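Local structure of secreted protein (Streptomyces lividans TK24, 5LXZ) at residues A[245-250]-A[261-267]; A[271-277]-A[288-294]; A[354-358]-A[415-419]. The protein is a copper metalloradical protein of the galactose oxidase-like AA5 family that probably oxidises small alcohol or aldehyde substrates at a mononuclear copper centre, here in an engineered variant. The protein carries 1 engineered substitution. All coordinates share one frame; numbering follows the deposited sequence. Where two conformers were deposited one is given.

Contact 1 (A[245-250]-A[261-267]); sequences ARAYPT and SVSGLDD. Engineered in segment 245-250: Ala247 (natural residue Trp). With CU (copper (II) ion), chain B.
Ala247 and Leu265 pair as a single antiparallel, hydrogen-bonded bridge: Ala247 N reaches Leu265 O, and Leu265 N returns to Ala247 O at 2.8 Å. Thr250 and Val262 form a second hydrogen-bonded pair, Thr250 N to Val262 O and Val262 N to Thr250 O. Regular pairing lapses between these bridges, yet the chains stay close: Gly264 CA lies 3.0 Å from Ala247 O; a side chain on Gly264 would collide with Arg246 CB. Arg246 runs extended from CG to NE across Ser263. Its NH1 meets Ser263 O at 2.9 Å, a nearly straight bond (164°) in the guanidinium plane, while Ser261 OG lies over one face. NH2 bonds to the backbone O of Lys275 and forms a salt bridge with Glu277. Cut back to an alanine here, the side chain would probably leave the carbonyls of Ser263 and Lys275 without this donor and Glu277 without its charged mate. The engineered Ala247, naturally tryptophan, touches Leu265 by CB to CB at 4.2 Å. Tyr248 turns its ring away from 261-267, with CG anti to its carbonyl carbon (chi1 -69°), and OH binds the copper ion at 2.1 Å; His461, His548 and a water also bind it, and Tyr460, also of the site, hydrogen-bonds to the Tyr248 hydroxyl. The pairing joins strands 250-253 and 259-262 of a Kelch propeller blade and extends to the loop delivering a tyrosine to the copper, as in galactose oxidase.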
# COMPACT_ATOMS: atom_id res chain seq x y z
N ALA A 245 -1.76 -13.94 11.73
CA ALA A 245 -0.61 -13.05 11.73
C ALA A 245 -0.41 -12.58 10.29
O ALA A 245 -0.49 -13.39 9.36
CB ALA A 245 0.60 -13.78 12.22
N ARG A 246 -0.21 -11.27 10.11
CA ARG A 246 -0.09 -10.70 8.77
C ARG A 246 0.90 -9.56 8.76
O ARG A 246 0.66 -8.53 9.36
CB ARG A 246 -1.44 -10.18 8.26
CG ARG A 246 -2.61 -11.16 8.33
CD ARG A 246 -3.87 -10.40 7.89
NE ARG A 246 -5.04 -11.23 8.13
CZ ARG A 246 -5.55 -12.11 7.28
NH1 ARG A 246 -5.09 -12.26 6.06
NH2 ARG A 246 -6.60 -12.87 7.61
N ALA A 247 2.01 -9.76 8.06
CA ALA A 247 2.86 -8.68 7.59
C ALA A 247 2.41 -8.34 6.20
O ALA A 247 2.38 -9.20 5.31
CB ALA A 247 4.34 -9.05 7.57
N TYR A 248 2.07 -7.06 5.98
CA TYR A 248 1.67 -6.51 4.68
C TYR A 248 0.24 -6.89 4.23
O TYR A 248 -0.01 -7.20 3.06
CB TYR A 248 2.62 -6.90 3.56
CG TYR A 248 3.98 -6.33 3.55
CD1 TYR A 248 4.46 -5.50 4.56
CD2 TYR A 248 4.77 -6.58 2.45
CE1 TYR A 248 5.73 -4.99 4.47
CE2 TYR A 248 6.03 -6.10 2.38
CZ TYR A 248 6.50 -5.30 3.37
OH TYR A 248 7.77 -4.85 3.19
N PRO A 249 -0.74 -6.86 5.14
CA PRO A 249 -2.11 -7.07 4.70
C PRO A 249 -2.73 -5.78 4.10
O PRO A 249 -2.32 -4.66 4.43
CB PRO A 249 -2.81 -7.42 6.00
CG PRO A 249 -2.17 -6.52 6.97
CD PRO A 249 -0.70 -6.47 6.56
N THR A 250 -3.73 -5.97 3.23
CA THR A 250 -4.62 -4.85 2.92
C THR A 250 -5.82 -4.90 3.81
O THR A 250 -6.41 -5.96 3.99
CB THR A 250 -5.04 -4.88 1.45
OG1 THR A 250 -3.92 -4.42 0.69
CG2 THR A 250 -6.20 -3.96 1.14
N SER A 261 -9.70 -7.75 5.92
CA SER A 261 -8.24 -7.92 5.95
C SER A 261 -7.85 -9.10 5.08
O SER A 261 -8.39 -10.20 5.23
CB SER A 261 -7.78 -8.11 7.35
OG SER A 261 -6.39 -8.27 7.34
N VAL A 262 -6.96 -8.82 4.12
CA VAL A 262 -6.56 -9.75 3.09
C VAL A 262 -5.06 -9.88 3.03
O VAL A 262 -4.32 -8.89 3.01
CB VAL A 262 -7.08 -9.29 1.72
CG1 VAL A 262 -6.75 -10.24 0.60
CG2 VAL A 262 -8.59 -9.13 1.81
N SER A 263 -4.64 -11.14 2.91
CA SER A 263 -3.25 -11.48 2.61
C SER A 263 -2.31 -11.15 3.75
O SER A 263 -2.72 -11.08 4.90
CB SER A 263 -2.82 -10.90 1.25
OG SER A 263 -1.60 -11.55 0.81
N GLY A 264 -1.03 -11.03 3.44
CA GLY A 264 0.03 -10.86 4.39
C GLY A 264 0.88 -12.12 4.55
O GLY A 264 0.53 -13.18 4.05
N LEU A 265 2.02 -11.94 5.16
CA LEU A 265 2.89 -13.05 5.53
C LEU A 265 2.59 -13.44 6.95
O LEU A 265 2.48 -12.60 7.83
CB LEU A 265 4.35 -12.65 5.38
CG LEU A 265 4.77 -12.15 4.00
CD1 LEU A 265 6.24 -11.75 4.05
CD2 LEU A 265 4.55 -13.23 2.98
N ASP A 266 2.59 -14.74 7.18
CA ASP A 266 2.32 -15.29 8.48
C ASP A 266 3.53 -15.27 9.43
O ASP A 266 4.54 -14.67 9.15
CB ASP A 266 1.71 -16.68 8.30
CG ASP A 266 2.73 -17.76 8.11
OD1 ASP A 266 3.96 -17.52 8.13
OD2 ASP A 266 2.26 -18.91 7.97
N ASP A 267 3.40 -15.93 10.58
CA ASP A 267 4.37 -15.76 11.65
C ASP A 267 5.68 -16.48 11.41
O ASP A 267 6.62 -16.29 12.18
CB ASP A 267 3.77 -16.12 13.02
CG ASP A 267 3.48 -17.59 13.19
OD1 ASP A 267 3.76 -18.43 12.30
OD2 ASP A 267 2.95 -17.89 14.27
CU CU B . 8.05 -2.81 3.35
O HOH W 1 9.57 -4.14 4.18

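Contact 2 (A[271-277]-A[288-294]); sequences LVPGKNE and YTDKVRQ. With EDO (1,2-ethanediol), chain O; EDO (1,2-ethanediol), chain M; ACT (acetate ion), chain D.
Asn276 turns its carboxamide toward Arg293, while its backbone carbonyl faces Tyr288 and Thr289. With CG anti to the carbonyl carbon (chi1 -54°), ND2 reaches Arg293 O at 3.0 Å; the bond is nearly straight (167°), close to the amide plane and on a lone pair of the acceptor. Asn276 O accepts from Thr289 N and lies at the edge of the Tyr288 ring, 3.6 Å from CD1. Lys275 CB comes to 4.1 Å from CE1 of the same ring, and the Tyr288 hydroxyl goes on to Glu244. Gln294 stretches past Gly274, crossing Leu271 obliquely: its CD is 3.7 Å from Leu271 CD2, and its NE2 is 3.4 Å from Pro273 CA. At Gly274 the backbones come close enough that a side chain would strike Val292 CG1. Here Arg293 N bonds to Gly274 O at 2.9 Å. One water accepts from Asn276 ND2 and a second from Asn276 N; both bond to Thr289 OG1; the first donates to Lys291 O, and the second probably does. Directional amide bonds and water bridges therefore predominate over apolar packing, tying the loop before strand 277-280 to the chain leaving strand 285-288, the last strand of this propeller blade.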
# COMPACT_ATOMS: atom_id res chain seq x y z
N LEU A 271 3.13 -16.97 2.96
CA LEU A 271 1.90 -16.21 2.57
C LEU A 271 0.69 -16.79 3.27
O LEU A 271 0.53 -18.01 3.35
CB LEU A 271 1.68 -16.24 1.07
CG LEU A 271 0.63 -15.22 0.57
CD1 LEU A 271 1.17 -13.81 0.45
CD2 LEU A 271 0.10 -15.65 -0.77
N VAL A 272 -0.15 -15.93 3.83
CA VAL A 272 -1.42 -16.39 4.39
C VAL A 272 -2.19 -16.93 3.19
O VAL A 272 -2.35 -16.24 2.17
CB VAL A 272 -2.14 -15.26 5.09
CG1 VAL A 272 -3.54 -15.72 5.50
CG2 VAL A 272 -1.35 -14.80 6.30
N PRO A 273 -2.68 -18.18 3.27
CA PRO A 273 -3.21 -18.85 2.08
C PRO A 273 -4.67 -18.53 1.81
O PRO A 273 -5.55 -19.42 1.80
CB PRO A 273 -3.01 -20.34 2.42
CG PRO A 273 -3.19 -20.38 3.89
CD PRO A 273 -2.55 -19.12 4.40
N GLY A 274 -4.96 -17.25 1.59
CA GLY A 274 -6.31 -16.84 1.27
C GLY A 274 -7.32 -16.88 2.41
O GLY A 274 -8.51 -16.81 2.13
N LYS A 275 -6.85 -16.93 3.66
CA LYS A 275 -7.70 -16.89 4.83
C LYS A 275 -7.91 -15.42 5.19
O LYS A 275 -6.97 -14.75 5.67
CB LYS A 275 -7.09 -17.68 5.97
CG LYS A 275 -6.92 -19.16 5.62
CD LYS A 275 -6.31 -19.92 6.79
CE LYS A 275 -6.34 -21.42 6.61
NZ LYS A 275 -5.84 -22.11 7.81
N ASN A 276 -9.06 -14.89 4.81
CA ASN A 276 -9.39 -13.49 5.04
C ASN A 276 -10.30 -13.31 6.22
O ASN A 276 -10.97 -14.29 6.65
CB ASN A 276 -10.00 -12.94 3.76
CG ASN A 276 -9.10 -13.18 2.58
OD1 ASN A 276 -7.90 -12.91 2.68
ND2 ASN A 276 -9.63 -13.70 1.51
N GLU A 277 -10.33 -12.11 6.80
CA GLU A 277 -11.12 -11.86 7.97
C GLU A 277 -11.71 -10.49 7.95
O GLU A 277 -11.27 -9.62 7.22
CB GLU A 277 -10.38 -12.11 9.28
CG GLU A 277 -9.09 -11.45 9.50
CD GLU A 277 -8.33 -12.23 10.63
OE1 GLU A 277 -8.88 -12.37 11.78
OE2 GLU A 277 -7.21 -12.76 10.40
N TYR A 288 -13.46 -14.76 10.57
CA TYR A 288 -13.07 -15.28 9.27
C TYR A 288 -14.19 -15.22 8.26
O TYR A 288 -15.36 -15.42 8.61
CB TYR A 288 -12.62 -16.72 9.33
CG TYR A 288 -11.27 -16.99 9.87
CD1 TYR A 288 -10.14 -16.72 9.13
CD2 TYR A 288 -11.10 -17.58 11.10
CE1 TYR A 288 -8.89 -16.98 9.61
CE2 TYR A 288 -9.83 -17.92 11.57
CZ TYR A 288 -8.73 -17.63 10.82
OH TYR A 288 -7.48 -17.93 11.30
N THR A 289 -13.85 -14.91 7.01
CA THR A 289 -14.77 -15.18 5.90
C THR A 289 -14.81 -16.70 5.69
O THR A 289 -13.97 -17.44 6.22
CB THR A 289 -14.34 -14.49 4.62
OG1 THR A 289 -13.03 -14.91 4.27
CG2 THR A 289 -14.37 -12.97 4.81
N ASP A 290 -15.81 -17.15 4.95
CA ASP A 290 -16.03 -18.58 4.82
C ASP A 290 -15.10 -19.29 3.87
O ASP A 290 -14.78 -20.46 4.10
CB ASP A 290 -17.45 -18.84 4.34
CG ASP A 290 -18.49 -18.44 5.36
OD1 ASP A 290 -18.15 -18.25 6.56
OD2 ASP A 290 -19.64 -18.27 4.88
N LYS A 291 -14.76 -18.63 2.77
CA LYS A 291 -14.07 -19.27 1.66
C LYS A 291 -12.73 -18.59 1.41
O LYS A 291 -12.53 -17.43 1.73
CB LYS A 291 -14.90 -19.20 0.40
CG LYS A 291 -16.22 -19.97 0.49
CD LYS A 291 -17.06 -19.72 -0.74
CE LYS A 291 -18.40 -20.44 -0.71
NZ LYS A 291 -19.22 -20.01 -1.87
N VAL A 292 -11.82 -19.39 0.92
CA VAL A 292 -10.48 -18.96 0.59
C VAL A 292 -10.45 -18.07 -0.64
O VAL A 292 -11.01 -18.40 -1.68
CB VAL A 292 -9.64 -20.24 0.27
CG1 VAL A 292 -8.29 -19.94 -0.33
CG2 VAL A 292 -9.47 -21.06 1.52
N ARG A 293 -9.71 -16.95 -0.55
CA ARG A 293 -9.30 -16.26 -1.77
C ARG A 293 -7.99 -15.57 -1.53
O ARG A 293 -7.83 -14.69 -0.68
CB ARG A 293 -10.31 -15.29 -2.31
CG ARG A 293 -9.80 -14.77 -3.65
CD ARG A 293 -10.86 -14.26 -4.56
NE ARG A 293 -11.83 -15.23 -5.02
CZ ARG A 293 -11.68 -16.10 -6.03
NH1 ARG A 293 -10.53 -16.21 -6.70
NH2 ARG A 293 -12.70 -16.86 -6.38
N GLN A 294 -7.01 -16.08 -2.29
CA GLN A 294 -5.64 -15.71 -2.08
C GLN A 294 -5.17 -14.62 -3.02
O GLN A 294 -5.49 -14.63 -4.22
CB GLN A 294 -4.76 -16.95 -2.23
CG GLN A 294 -3.31 -16.74 -1.87
CD GLN A 294 -2.47 -17.97 -2.12
OE1 GLN A 294 -1.63 -17.99 -3.05
NE2 GLN A 294 -2.65 -18.95 -1.29
C1 EDO O . -17.47 -15.86 1.74
O1 EDO O . -16.12 -16.25 1.82
C2 EDO O . -17.71 -14.77 2.77
O2 EDO O . -17.75 -15.23 4.15
C1 EDO M . -8.33 -14.10 -7.73
O1 EDO M . -7.50 -14.97 -8.51
C2 EDO M . -7.82 -14.08 -6.30
O2 EDO M . -7.58 -15.40 -5.75
C ACT D . -11.41 -18.56 -9.32
O ACT D . -11.87 -19.10 -8.29
OXT ACT D . -12.13 -17.85 -10.06
CH3 ACT D . -9.96 -18.75 -9.66
O HOH W 2 -12.46 -14.70 1.61
O HOH W 3 -11.15 -16.88 4.39

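Contact 3 (A[354-358]-A[415-419]); sequences TVLLP and DDSVL
Apolar packing carries most of this contact, with Val418 as its hub. Its CG2 methyl lies 3.8 Å from Pro358 CD and 4.0 Å from Leu357 CD2, while the other methyl, CG1, is 4.3 Å from Val355 CG2. The valine stands with CG1 anti to its backbone N (chi1 -178°), a setting that splits its two branches between these partners. The Leu357 side chain crosses Val418 at about a right angle. Ile412 also packs on Val355 and Pro358, and Tyr441 on Leu357 and Val418, continuing the hydrophobic layer.

Carbon-to-oxygen contacts form the second group. Pro358 CG sits 3.1 Å from Asp416 O, and Pro358 CB lies 3.6 Å from Asp416 OD1. Asp416 O has no hydrogen-bonding partner in the model, but the carboxylate is engaged elsewhere in the chain: OD1 forms a salt bridge with Arg539 and OD2 with Lys537.

No hydrogen bond crosses between the segments; within 415-419 a turn is fastened by Asp415. Its OD1 accepts from Ser417 OG at 2.7 Å on its syn lone pair and from Ser417 N at 3.0 Å from above the carboxylate plane, the latter making an Asx turn into strand 418-421.

Strands of successive propeller sheets, 353-356 and 418-421, thus meet through apolar side chains, while salt bridges from Asp416 to strand 535-541 tie the propeller to the galactose oxidase-like Early set domain.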
# COMPACT_ATOMS: atom_id res chain seq x y z
N THR A 354 -2.29 2.59 -7.65
CA THR A 354 -3.65 2.49 -8.13
C THR A 354 -4.41 3.67 -7.57
O THR A 354 -4.31 3.93 -6.36
CB THR A 354 -4.35 1.23 -7.62
OG1 THR A 354 -3.54 0.08 -7.89
CG2 THR A 354 -5.69 1.08 -8.27
N VAL A 355 -5.21 4.30 -8.41
CA VAL A 355 -6.08 5.42 -8.00
C VAL A 355 -7.45 5.23 -8.57
O VAL A 355 -7.58 4.92 -9.77
CB VAL A 355 -5.49 6.77 -8.50
CG1 VAL A 355 -6.38 7.92 -8.14
CG2 VAL A 355 -4.13 7.03 -7.88
N LEU A 356 -8.45 5.47 -7.73
CA LEU A 356 -9.84 5.64 -8.18
C LEU A 356 -9.92 7.09 -8.65
O LEU A 356 -9.80 8.00 -7.83
CB LEU A 356 -10.81 5.32 -7.07
CG LEU A 356 -12.28 5.62 -7.34
CD1 LEU A 356 -12.78 5.07 -8.65
CD2 LEU A 356 -13.08 5.06 -6.19
N LEU A 357 -9.95 7.29 -9.96
CA LEU A 357 -9.87 8.64 -10.50
C LEU A 357 -11.02 9.50 -10.07
O LEU A 357 -12.13 9.02 -9.85
CB LEU A 357 -9.82 8.62 -12.02
CG LEU A 357 -8.61 7.92 -12.62
CD1 LEU A 357 -8.80 7.79 -14.13
CD2 LEU A 357 -7.33 8.68 -12.33
N PRO A 358 -10.77 10.82 -9.97
CA PRO A 358 -11.82 11.75 -9.63
C PRO A 358 -12.69 12.04 -10.86
O PRO A 358 -12.14 12.14 -11.95
CB PRO A 358 -11.05 12.99 -9.17
CG PRO A 358 -9.76 12.93 -9.84
CD PRO A 358 -9.45 11.48 -10.09
N ASP A 415 -8.92 19.66 -7.65
CA ASP A 415 -9.36 20.12 -8.96
C ASP A 415 -9.60 18.98 -9.95
O ASP A 415 -9.79 19.23 -11.14
CB ASP A 415 -8.37 21.13 -9.53
CG ASP A 415 -7.01 20.54 -9.81
OD1 ASP A 415 -6.73 19.39 -9.39
OD2 ASP A 415 -6.20 21.21 -10.46
N ASP A 416 -9.55 17.73 -9.47
CA ASP A 416 -9.70 16.50 -10.27
C ASP A 416 -8.45 16.07 -11.00
O ASP A 416 -8.46 15.02 -11.69
CB ASP A 416 -10.88 16.51 -11.23
CG ASP A 416 -12.19 16.71 -10.55
OD1 ASP A 416 -12.36 16.32 -9.38
OD2 ASP A 416 -13.13 17.23 -11.21
N SER A 417 -7.35 16.79 -10.85
CA SER A 417 -6.07 16.27 -11.27
C SER A 417 -5.54 15.21 -10.30
O SER A 417 -6.00 15.11 -9.17
CB SER A 417 -5.06 17.40 -11.49
OG SER A 417 -4.61 17.99 -10.31
N VAL A 418 -4.62 14.40 -10.79
CA VAL A 418 -3.91 13.43 -9.98
C VAL A 418 -2.43 13.72 -10.10
O VAL A 418 -1.87 13.70 -11.18
CB VAL A 418 -4.20 11.99 -10.41
CG1 VAL A 418 -3.47 11.00 -9.48
CG2 VAL A 418 -5.70 11.72 -10.36
N LEU A 419 -1.77 13.96 -9.00
CA LEU A 419 -0.33 14.16 -8.96
C LEU A 419 0.38 12.84 -8.94
O LEU A 419 0.18 12.06 -7.99
CB LEU A 419 0.07 15.00 -7.75
CG LEU A 419 1.54 15.29 -7.54
CD1 LEU A 419 2.14 16.10 -8.67
CD2 LEU A 419 1.76 15.96 -6.18

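Along the chain the contacts follow in series, each closing before the next opens. Contacts 1 and 2 belong to one propeller blade, the sheet 250-253, 259-262, 277-280 and 285-288; their centres are 10 Å apart and they touch, with probable hydrogen bonds from Arg246 and Ser261 to the backbone carbonyls of Lys275 and Glu277. Contact 3 bridges two later blades, those of strands 353-356 and 418-421. Its centre is 28 Å from that of contact 1, on the opposite side of the chain's centre, and 31 Å from that of contact 2. Contact 1 alone holds a copper ligand; hydrogen bonds knit the blade of contacts 1 and 2, whereas apolar packing joins blades at contact 3.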